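Local structure of conserved protein MTH689 (Methanothermobacter thermautotrophicus, 2WNY) at residues E42-Y47 against I52-G57. The protein is of unknown function but, as a member of the DUF54 family encoded in the archaeal exosome superoperon, probably binds RNA. The protein carries 1 engineered substitution. Residues are numbered along the deposited sequence; the frame is centred on the assembly and turned at random.
Sequences ESAEGY and ITVLRG
I52 packs against A44 and G46 at the turn end of an antiparallel β-hairpin, illustrating how one branched residue can bridge the end of a strand and the residue just beyond it. From CB its two branches diverge. CG1, flanked by the backbone N and the carbonyl carbon (chi1 57°), which sends it across to the partner strand, lies 3.9 Å from A44 CB and also touches the A44 carbonyl; beyond it CD1 runs on to meet G46 CA at 3.7 Å, while CG2 reaches the backbone of the same glycine. Cut back to an alanine, I52 would lose both branches, and a gap is likely to open against A44 CB and the backbone of G46. The backbones of I52 and A44 form a hydrogen-bonded pair, although I52 N approaches A44 O from above the carbonyl plane. E42 and V54 make the next such pair, with V54 N to E42 O at 2.6 Å, and V54 CG2 extends the apolar row to A44 CB at 3.8 Å. On the same face, the extended carboxylate arm of E42 passes along V54 to a salt bridge: R56 NE meets OE1 at 2.7 Å, NH2 adds a weak bond to that oxygen, and the carboxylate and guanidinium planes stand 89° apart. Strand 40-45 edges the sheet within the chain, and strand 51-59 joins it to strand 8-17, where I52 packs on M16 and V54 on C14, while L55 turns to the other face, against helix 23-30.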
# COMPACT_ATOMS: atom_id res chain seq x y z
N GLU A 42 -2.30 1.62 -17.28
CA GLU A 42 -3.50 1.25 -18.03
C GLU A 42 -4.49 2.39 -17.98
O GLU A 42 -4.64 3.04 -16.94
CB GLU A 42 -4.08 -0.10 -17.54
CG GLU A 42 -5.34 -0.01 -16.68
CD GLU A 42 -5.74 -1.35 -16.09
OE1 GLU A 42 -5.88 -1.43 -14.85
OE2 GLU A 42 -5.92 -2.32 -16.86
N SER A 43 -5.17 2.62 -19.10
CA SER A 43 -6.17 3.66 -19.18
C SER A 43 -7.45 3.16 -18.51
O SER A 43 -7.82 1.99 -18.68
CB SER A 43 -6.40 4.04 -20.64
OG SER A 43 -7.46 4.96 -20.78
N ALA A 44 -8.11 4.02 -17.73
CA ALA A 44 -9.36 3.66 -17.05
C ALA A 44 -10.18 4.92 -16.81
O ALA A 44 -9.84 5.99 -17.32
CB ALA A 44 -9.10 2.92 -15.72
N GLU A 45 -11.27 4.78 -16.06
CA GLU A 45 -12.04 5.93 -15.60
C GLU A 45 -12.03 5.89 -14.09
O GLU A 45 -12.15 4.82 -13.48
CB GLU A 45 -13.47 5.90 -16.13
CG GLU A 45 -13.58 6.16 -17.62
CD GLU A 45 -15.01 6.10 -18.11
OE1 GLU A 45 -15.76 5.24 -17.61
OE2 GLU A 45 -15.38 6.93 -18.97
N GLY A 46 -11.81 7.06 -13.50
CA GLY A 46 -11.74 7.20 -12.05
C GLY A 46 -12.98 7.90 -11.50
O GLY A 46 -14.09 7.77 -12.02
N TYR A 47 -12.75 8.66 -10.44
CA TYR A 47 -13.76 9.47 -9.79
C TYR A 47 -14.53 10.28 -10.82
O TYR A 47 -13.92 10.93 -11.69
CB TYR A 47 -13.05 10.40 -8.81
CG TYR A 47 -13.93 11.19 -7.87
CD1 TYR A 47 -14.49 10.61 -6.73
CD2 TYR A 47 -14.13 12.56 -8.09
CE1 TYR A 47 -15.26 11.37 -5.84
CE2 TYR A 47 -14.90 13.32 -7.20
CZ TYR A 47 -15.45 12.72 -6.09
OH TYR A 47 -16.22 13.49 -5.24
N ILE A 52 -8.44 8.32 -16.43
CA ILE A 52 -7.22 8.24 -15.63
C ILE A 52 -6.26 7.25 -16.27
O ILE A 52 -6.66 6.40 -17.09
CB ILE A 52 -7.50 7.76 -14.19
CG1 ILE A 52 -8.21 6.39 -14.19
CG2 ILE A 52 -8.32 8.82 -13.42
CD1 ILE A 52 -8.39 5.75 -12.80
N THR A 53 -4.99 7.38 -15.92
CA THR A 53 -4.08 6.29 -16.06
C THR A 53 -4.06 5.63 -14.70
O THR A 53 -3.90 6.29 -13.68
CB THR A 53 -2.66 6.75 -16.40
OG1 THR A 53 -2.68 7.41 -17.66
CG2 THR A 53 -1.73 5.55 -16.52
N VAL A 54 -4.26 4.31 -14.68
CA VAL A 54 -4.04 3.55 -13.45
C VAL A 54 -2.60 3.05 -13.47
O VAL A 54 -2.16 2.47 -14.47
CB VAL A 54 -5.02 2.35 -13.34
CG1 VAL A 54 -4.58 1.38 -12.26
CG2 VAL A 54 -6.40 2.86 -13.04
N LEU A 55 -1.88 3.31 -12.39
CA LEU A 55 -0.55 2.75 -12.19
C LEU A 55 -0.67 1.60 -11.22
O LEU A 55 -1.04 1.81 -10.06
CB LEU A 55 0.40 3.82 -11.62
CG LEU A 55 0.52 5.07 -12.51
CD1 LEU A 55 1.21 6.22 -11.72
CD2 LEU A 55 1.26 4.78 -13.82
N ARG A 56 -0.38 0.40 -11.69
CA ARG A 56 -0.52 -0.83 -10.92
C ARG A 56 0.77 -1.64 -10.89
O ARG A 56 1.57 -1.61 -11.82
CB ARG A 56 -1.58 -1.71 -11.57
CG ARG A 56 -2.99 -1.46 -11.19
CD ARG A 56 -3.87 -2.55 -11.83
NE ARG A 56 -5.15 -2.03 -12.31
CZ ARG A 56 -6.31 -2.09 -11.65
NH1 ARG A 56 -6.37 -2.68 -10.45
NH2 ARG A 56 -7.40 -1.57 -12.19
N GLY A 57 0.94 -2.43 -9.84
CA GLY A 57 2.06 -3.36 -9.77
C GLY A 57 1.78 -4.40 -8.72
O GLY A 57 0.91 -4.22 -7.84